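Local coordinates for fatty acid multifunctional protein (atmfp2) (Arabidopsis thaliana, PDB 2WTB) that hydrates long-chain enoyl-CoA and oxidises the resulting 3-hydroxyacyl-CoA with NAD+ in peroxisomal fatty acid beta-oxidation during seed germination, at residues 526-534 with 663-674; 408-416 with 438-446. All coordinates share one frame; numbering follows the deposited sequence.

The two contacts illustrate how polar groups are handled differently in the interior and near the surface. Contact 1, 526-534 with 663-674, is a buried junction of two loops, each following a helix, where an aromatic cluster packs beside one arginine that grips a backbone carbonyl. Contact 2, 408-416 with 438-446, is only partly buried; a helix of the NAD-binding domain takes hold of the loop that leads into strand 445-450 of that domain through a glutamate that accepts from a backbone N-H and a hydroxyl. No helix or strand is common to both. Their centres are about 40 Å apart and their nearest atoms about 23 Å, and contact 2 closes along the chain before contact 1 opens.

Contact 1: 526-534 with 663-674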
# COMPACT_ATOMS: atom_id res chain seq x y z
N ILE A 526 -19.90 2.52 -9.75
CA ILE A 526 -18.44 2.66 -9.68
C ILE A 526 -17.91 2.54 -8.26
O ILE A 526 -16.78 2.09 -8.05
CB ILE A 526 -17.99 3.98 -10.34
CG1 ILE A 526 -18.32 3.96 -11.83
CG2 ILE A 526 -16.50 4.20 -10.12
CD1 ILE A 526 -18.01 5.26 -12.55
N SER A 527 -18.71 2.94 -7.28
CA SER A 527 -18.33 2.79 -5.88
C SER A 527 -18.35 1.32 -5.49
O SER A 527 -17.67 0.90 -4.55
CB SER A 527 -19.26 3.59 -4.97
OG SER A 527 -19.07 4.98 -5.14
N LYS A 528 -19.14 0.54 -6.21
CA LYS A 528 -19.23 -0.89 -5.98
C LYS A 528 -18.15 -1.61 -6.77
O LYS A 528 -17.70 -2.69 -6.39
CB LYS A 528 -20.62 -1.42 -6.38
CG LYS A 528 -20.82 -2.90 -6.09
CD LYS A 528 -22.29 -3.29 -6.22
CE LYS A 528 -22.81 -3.02 -7.62
NZ LYS A 528 -24.25 -3.38 -7.75
N PHE A 529 -17.73 -0.98 -7.86
CA PHE A 529 -16.66 -1.52 -8.70
C PHE A 529 -15.38 -1.70 -7.89
O PHE A 529 -14.58 -2.58 -8.18
CB PHE A 529 -16.41 -0.61 -9.90
CG PHE A 529 -15.21 -0.99 -10.71
CD1 PHE A 529 -15.16 -2.21 -11.37
CD2 PHE A 529 -14.13 -0.13 -10.83
CE1 PHE A 529 -14.05 -2.56 -12.12
CE2 PHE A 529 -13.02 -0.47 -11.59
CZ PHE A 529 -12.98 -1.69 -12.23
N GLY A 530 -15.20 -0.86 -6.87
CA GLY A 530 -14.03 -0.94 -6.02
C GLY A 530 -13.53 0.42 -5.58
O GLY A 530 -12.81 0.53 -4.59
N MET A 531 -13.90 1.45 -6.32
CA MET A 531 -13.55 2.82 -5.96
C MET A 531 -14.16 3.16 -4.60
O MET A 531 -15.22 2.65 -4.24
CB MET A 531 -14.06 3.80 -7.02
CG MET A 531 -13.33 3.70 -8.35
SD MET A 531 -11.67 4.38 -8.26
CE MET A 531 -10.92 3.69 -9.73
N PRO A 532 -13.49 4.04 -3.84
CA PRO A 532 -13.97 4.45 -2.52
C PRO A 532 -15.08 5.48 -2.66
O PRO A 532 -15.67 5.90 -1.66
CB PRO A 532 -12.74 5.10 -1.88
CG PRO A 532 -11.58 4.78 -2.79
CD PRO A 532 -12.17 4.62 -4.15
N MET A 533 -15.36 5.88 -3.89
CA MET A 533 -16.25 7.00 -4.14
C MET A 533 -16.73 6.98 -5.59
O MET A 533 -16.17 6.27 -6.43
CB MET A 533 -15.48 8.30 -3.88
CG MET A 533 -16.28 9.38 -3.21
SD MET A 533 -15.22 10.62 -2.44
CE MET A 533 -16.43 11.54 -1.49
N GLY A 534 -17.78 7.74 -5.88
CA GLY A 534 -18.26 7.87 -7.24
C GLY A 534 -17.65 9.09 -7.89
O GLY A 534 -17.19 9.99 -7.19
N GLY A 663 -7.43 5.56 -5.41
CA GLY A 663 -8.11 4.45 -4.76
C GLY A 663 -8.64 3.37 -5.68
O GLY A 663 -9.67 2.75 -5.39
N PHE A 664 -7.96 3.14 -6.80
CA PHE A 664 -8.35 2.07 -7.71
C PHE A 664 -8.18 0.72 -7.00
O PHE A 664 -7.18 0.49 -6.33
CB PHE A 664 -7.51 2.11 -8.99
CG PHE A 664 -7.96 1.15 -10.04
CD1 PHE A 664 -8.85 1.55 -11.03
CD2 PHE A 664 -7.51 -0.16 -10.05
CE1 PHE A 664 -9.27 0.66 -12.00
CE2 PHE A 664 -7.93 -1.05 -11.02
CZ PHE A 664 -8.81 -0.64 -11.99
N PRO A 665 -9.17 -0.17 -7.17
CA PRO A 665 -9.25 -1.47 -6.49
C PRO A 665 -7.96 -2.28 -6.59
O PRO A 665 -7.61 -2.73 -7.68
CB PRO A 665 -10.37 -2.19 -7.26
CG PRO A 665 -11.21 -1.10 -7.79
CD PRO A 665 -10.30 0.04 -8.10
N PRO A 666 -7.27 -2.48 -5.46
CA PRO A 666 -6.02 -3.23 -5.41
C PRO A 666 -6.18 -4.65 -5.93
O PRO A 666 -5.30 -5.14 -6.65
CB PRO A 666 -5.69 -3.26 -3.91
CG PRO A 666 -6.40 -2.08 -3.34
CD PRO A 666 -7.66 -1.95 -4.14
N TYR A 667 -7.28 -5.30 -5.58
CA TYR A 667 -7.53 -6.68 -6.01
C TYR A 667 -7.71 -6.79 -7.52
O TYR A 667 -7.75 -7.89 -8.06
CB TYR A 667 -8.75 -7.26 -5.27
CG TYR A 667 -9.90 -6.30 -5.13
CD1 TYR A 667 -10.03 -5.52 -3.99
CD2 TYR A 667 -10.85 -6.16 -6.13
CE1 TYR A 667 -11.08 -4.63 -3.85
CE2 TYR A 667 -11.90 -5.27 -6.00
CZ TYR A 667 -12.01 -4.51 -4.86
OH TYR A 667 -13.06 -3.63 -4.73
N ARG A 668 -7.81 -5.65 -8.20
CA ARG A 668 -7.88 -5.64 -9.65
C ARG A 668 -6.52 -5.35 -10.28
O ARG A 668 -6.40 -5.18 -11.49
CB ARG A 668 -8.93 -4.65 -10.15
CG ARG A 668 -10.33 -4.95 -9.63
CD ARG A 668 -11.40 -4.27 -10.47
NE ARG A 668 -12.67 -4.19 -9.77
CZ ARG A 668 -13.55 -5.19 -9.69
NH1 ARG A 668 -13.29 -6.35 -10.28
NH2 ARG A 668 -14.69 -5.03 -9.04
N GLY A 669 -5.49 -5.27 -9.43
CA GLY A 669 -4.11 -5.16 -9.89
C GLY A 669 -3.64 -3.77 -10.25
O GLY A 669 -2.45 -3.46 -10.11
N GLY A 670 -4.55 -2.92 -10.71
CA GLY A 670 -4.20 -1.59 -11.15
C GLY A 670 -4.77 -1.30 -12.53
O GLY A 670 -5.16 -2.22 -13.24
N ILE A 671 -4.82 -0.03 -12.90
CA ILE A 671 -5.46 0.38 -14.15
C ILE A 671 -4.93 -0.38 -15.36
O ILE A 671 -5.68 -0.71 -16.28
CB ILE A 671 -5.33 1.90 -14.38
CG1 ILE A 671 -6.66 2.51 -14.83
CG2 ILE A 671 -4.23 2.19 -15.38
CD1 ILE A 671 -7.01 2.20 -16.26
N MET A 672 -3.63 -0.68 -15.36
CA MET A 672 -3.02 -1.37 -16.49
C MET A 672 -3.14 -2.89 -16.36
O MET A 672 -3.46 -3.58 -17.33
CB MET A 672 -1.55 -0.97 -16.65
CG MET A 672 -1.35 0.50 -17.02
SD MET A 672 -1.85 0.90 -18.70
CE MET A 672 -0.64 -0.01 -19.65
N PHE A 673 -2.88 -3.41 -15.16
CA PHE A 673 -3.05 -4.83 -14.90
C PHE A 673 -4.49 -5.26 -15.19
O PHE A 673 -4.73 -6.37 -15.68
CB PHE A 673 -2.68 -5.16 -13.45
CG PHE A 673 -2.81 -6.62 -13.11
CD1 PHE A 673 -1.70 -7.45 -13.13
CD2 PHE A 673 -4.04 -7.16 -12.75
CE1 PHE A 673 -1.82 -8.79 -12.81
CE2 PHE A 673 -4.16 -8.50 -12.43
CZ PHE A 673 -3.04 -9.31 -12.46
N TRP A 674 -5.43 -4.38 -14.88
CA TRP A 674 -6.85 -4.65 -15.10
C TRP A 674 -7.17 -4.62 -16.59
O TRP A 674 -7.92 -5.46 -17.09
CB TRP A 674 -7.70 -3.63 -14.35
CG TRP A 674 -9.18 -3.75 -14.59
CD1 TRP A 674 -10.01 -4.73 -14.13
CD2 TRP A 674 -10.01 -2.85 -15.34
NE1 TRP A 674 -11.29 -4.50 -14.55
CE2 TRP A 674 -11.32 -3.35 -15.30
CE3 TRP A 674 -9.76 -1.67 -16.05
CZ2 TRP A 674 -12.39 -2.72 -15.93
CZ3 TRP A 674 -10.82 -1.04 -16.68
CH2 TRP A 674 -12.12 -1.57 -16.62
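Arg668 grips the carbonyl oxygen of Phe529 side-on, with two nitrogens. NH2 of Arg668 donates to Phe529 O over 2.6 Å and NE to the same oxygen over 3.0 Å; the oxygen lies in the guanidinium plane, while NE stands 17° off the carbonyl plane. Just past this carbonyl Gly530 leaves helical geometry with positive phi, and the arginine supplies its two donors at that turn. The backbone N of Arg668 is satisfied by O of Pro665, NZ of Lys528 by a salt bridge with Glu624, and OG of Ser527 by O of Asp523. The guanidinium lies almost parallel to the Phe529 ring, the planes 6° apart, with NE over one face, 3.2 Å from CE1 of Phe529. Phe529, its CG opposite the backbone N (chi1 173°), turns its ring edge toward the faces of Phe664 and Trp674, in offset edge-to-face pairs with centroids 5.9 and 5.5 Å apart. CG of Pro665 packs on CA of Gly530, 3.3 Å away. The contact joins the end of helix 519-529 to the linker between helices 651-662 and 671-678. Helix 624-644 packs alongside, Ile628 and Phe632 touching Phe529, while Tyr505 of helix 498-514 meets Met531.

Contact 2: 408-416 with 438-446; sequences QIFADLEKY and RTKSQDRIV
Glu414 reaches from its helix into the loop 438-441 and takes two hydrogen bonds on a single carboxylate oxygen. The backbone N of Lys440 donates to OE1 of Glu414 over 2.7 Å, nearly straight at 170° and on the syn side; OG of Ser441 donates to the same OE1 over 2.8 Å, on the anti side. Both come from the same face of the carboxylate, which they meet well out of its plane. An extended chain, with CG anti to the backbone N (chi1 180°), carries the carboxylate this far. OE2 of Glu414 lies 3.1 Å from CB of Thr439, the two side chains running antiparallel alongside each other. The methyl CG2 of Thr439 rests 3.1 Å from O of Phe410, while its OG1 is hydrogen-bonded to O of Gly436. The extended chain of Arg438 brings its NH1 to 3.1 Å from N of Gln408, two donors that do not hydrogen-bond.

A second shell steadies these groups. Arg444 donates weakly from NH2 to OG of Ser441, and NH2 also meets a water that bridges to O of Glu414; its NH1 is bonded to O of Cys421. Deeper in, CD1 of Phe410 packs on CD1 of Ile445, 3.7 Å away, and both side chains touch Leu423 of strand 422-425, tying the helix to the Rossmann-type sheet.

With two donors on one oxygen, and NH2 of Arg444 4.8 Å from OE1 of Glu414 without charge contact, the carboxylate would probably stay ionised and hold the loop by directed bonds rather than a salt bridge.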
# COMPACT_ATOMS: atom_id res chain seq x y z
N GLN A 408 9.92 33.75 -9.80
CA GLN A 408 10.62 34.68 -8.92
C GLN A 408 11.17 33.97 -7.68
O GLN A 408 12.27 34.27 -7.22
CB GLN A 408 9.71 35.84 -8.51
CG GLN A 408 10.37 36.85 -7.60
CD GLN A 408 11.59 37.50 -8.23
OE1 GLN A 408 11.67 37.65 -9.44
NE2 GLN A 408 12.55 37.89 -7.39
N ILE A 409 10.39 33.04 -7.15
CA ILE A 409 10.80 32.29 -5.97
C ILE A 409 12.06 31.48 -6.25
O ILE A 409 12.95 31.39 -5.40
CB ILE A 409 9.68 31.36 -5.47
CG1 ILE A 409 8.48 32.19 -5.02
CG2 ILE A 409 10.19 30.49 -4.32
CD1 ILE A 409 7.41 31.38 -4.32
N PHE A 410 12.13 30.89 -7.43
CA PHE A 410 13.29 30.08 -7.81
C PHE A 410 14.51 30.94 -8.15
O PHE A 410 15.65 30.48 -8.07
CB PHE A 410 12.95 29.13 -8.96
CG PHE A 410 12.35 27.84 -8.50
CD1 PHE A 410 13.01 26.64 -8.71
CD2 PHE A 410 11.15 27.82 -7.81
CE1 PHE A 410 12.48 25.44 -8.28
CE2 PHE A 410 10.60 26.62 -7.38
CZ PHE A 410 11.27 25.44 -7.61
N ALA A 411 14.27 32.20 -8.51
CA ALA A 411 15.35 33.15 -8.69
C ALA A 411 16.01 33.43 -7.34
O ALA A 411 17.23 33.39 -7.21
CB ALA A 411 14.84 34.43 -9.32
N ASP A 412 15.18 33.70 -6.34
CA ASP A 412 15.66 33.94 -4.98
C ASP A 412 16.28 32.68 -4.39
O ASP A 412 17.32 32.74 -3.74
CB ASP A 412 14.53 34.43 -4.08
CG ASP A 412 14.01 35.80 -4.49
OD1 ASP A 412 14.73 36.51 -5.22
OD2 ASP A 412 12.89 36.16 -4.07
N LEU A 413 15.63 31.54 -4.62
CA LEU A 413 16.14 30.26 -4.14
C LEU A 413 17.58 30.05 -4.60
O LEU A 413 18.48 29.83 -3.79
CB LEU A 413 15.27 29.11 -4.63
CG LEU A 413 13.93 28.91 -3.91
CD1 LEU A 413 13.17 27.74 -4.52
CD2 LEU A 413 14.16 28.69 -2.43
N GLU A 414 17.78 30.14 -5.91
CA GLU A 414 19.11 29.97 -6.50
C GLU A 414 20.10 30.96 -5.90
O GLU A 414 21.30 30.71 -5.87
CB GLU A 414 19.03 30.16 -8.02
CG GLU A 414 20.36 30.02 -8.73
CD GLU A 414 20.27 30.41 -10.19
OE1 GLU A 414 20.80 29.67 -11.04
OE2 GLU A 414 19.65 31.45 -10.49
N LYS A 415 19.59 32.09 -5.42
CA LYS A 415 20.43 33.15 -4.87
C LYS A 415 20.86 32.87 -3.43
O LYS A 415 22.05 32.88 -3.12
CB LYS A 415 19.73 34.50 -4.96
CG LYS A 415 20.57 35.66 -4.45
CD LYS A 415 19.78 36.96 -4.44
CE LYS A 415 19.34 37.36 -5.84
NZ LYS A 415 18.53 38.61 -5.83
N TYR A 416 19.88 32.62 -2.56
CA TYR A 416 20.14 32.49 -1.13
C TYR A 416 20.48 31.07 -0.68
O TYR A 416 20.90 30.85 0.46
CB TYR A 416 18.95 33.02 -0.32
CG TYR A 416 18.62 34.47 -0.59
CD1 TYR A 416 19.30 35.49 0.05
CD2 TYR A 416 17.62 34.81 -1.50
CE1 TYR A 416 19.00 36.82 -0.19
CE2 TYR A 416 17.32 36.14 -1.75
CZ TYR A 416 18.00 37.13 -1.10
OH TYR A 416 17.70 38.45 -1.35
N ARG A 438 14.41 31.76 -14.90
CA ARG A 438 15.32 32.85 -14.53
C ARG A 438 16.60 32.37 -13.84
O ARG A 438 17.39 33.18 -13.37
CB ARG A 438 14.60 33.86 -13.64
CG ARG A 438 13.37 34.49 -14.26
CD ARG A 438 12.98 35.77 -13.53
NE ARG A 438 11.72 36.33 -14.02
CZ ARG A 438 10.57 36.26 -13.37
NH1 ARG A 438 10.50 35.67 -12.19
NH2 ARG A 438 9.47 36.80 -13.90
N THR A 439 16.79 31.06 -13.78
CA THR A 439 17.97 30.50 -13.13
C THR A 439 18.82 29.69 -14.10
O THR A 439 18.45 29.51 -15.26
CB THR A 439 17.60 29.59 -11.94
OG1 THR A 439 17.15 28.32 -12.43
CG2 THR A 439 16.51 30.24 -11.09
N LYS A 440 19.96 29.22 -13.61
CA LYS A 440 20.81 28.32 -14.38
C LYS A 440 21.01 27.04 -13.59
O LYS A 440 22.06 26.40 -13.66
CB LYS A 440 22.17 28.97 -14.67
CG LYS A 440 22.09 30.14 -15.63
CD LYS A 440 23.47 30.74 -15.88
CE LYS A 440 23.38 31.94 -16.80
NZ LYS A 440 22.62 31.62 -18.04
N SER A 441 19.98 26.67 -12.82
CA SER A 441 20.06 25.51 -11.95
C SER A 441 19.09 24.42 -12.40
O SER A 441 18.49 23.74 -11.57
CB SER A 441 19.75 25.91 -10.51
OG SER A 441 20.51 27.05 -10.13
N GLN A 442 18.95 24.25 -13.71
CA GLN A 442 18.00 23.29 -14.26
C GLN A 442 18.26 21.86 -13.78
O GLN A 442 17.36 21.03 -13.76
CB GLN A 442 17.99 23.34 -15.79
CG GLN A 442 17.41 24.61 -16.37
CD GLN A 442 18.29 25.82 -16.16
OE1 GLN A 442 19.52 25.71 -16.08
NE2 GLN A 442 17.68 27.00 -16.07
N ASP A 443 19.50 21.58 -13.40
CA ASP A 443 19.85 20.25 -12.93
C ASP A 443 19.38 20.01 -11.50
O ASP A 443 19.27 18.87 -11.06
CB ASP A 443 21.36 20.03 -13.02
CG ASP A 443 22.13 20.92 -12.06
OD1 ASP A 443 21.87 22.15 -12.05
OD2 ASP A 443 22.98 20.39 -11.32
N ARG A 444 19.10 21.10 -10.79
CA ARG A 444 18.70 21.02 -9.39
C ARG A 444 17.19 21.12 -9.20
O ARG A 444 16.68 20.90 -8.11
CB ARG A 444 19.38 22.13 -8.58
CG ARG A 444 20.84 21.89 -8.26
CD ARG A 444 21.32 22.87 -7.20
NE ARG A 444 21.53 24.21 -7.74
CZ ARG A 444 21.49 25.32 -7.01
NH1 ARG A 444 21.22 25.25 -5.71
NH2 ARG A 444 21.70 26.50 -7.58
N ILE A 445 16.48 21.46 -10.28
CA ILE A 445 15.04 21.66 -10.20
C ILE A 445 14.27 20.38 -10.50
O ILE A 445 14.41 19.79 -11.57
CB ILE A 445 14.57 22.79 -11.14
CG1 ILE A 445 15.04 24.14 -10.61
CG2 ILE A 445 13.06 22.77 -11.28
CD1 ILE A 445 14.89 25.27 -11.59
N VAL A 446 13.46 19.95 -9.53
CA VAL A 446 12.70 18.71 -9.65
C VAL A 446 11.28 18.91 -9.10
O VAL A 446 11.01 19.88 -8.40
CB VAL A 446 13.39 17.56 -8.89
CG1 VAL A 446 13.37 17.82 -7.39
CG2 VAL A 446 12.75 16.22 -9.22
O HOH W 1 21.57 28.23 -5.20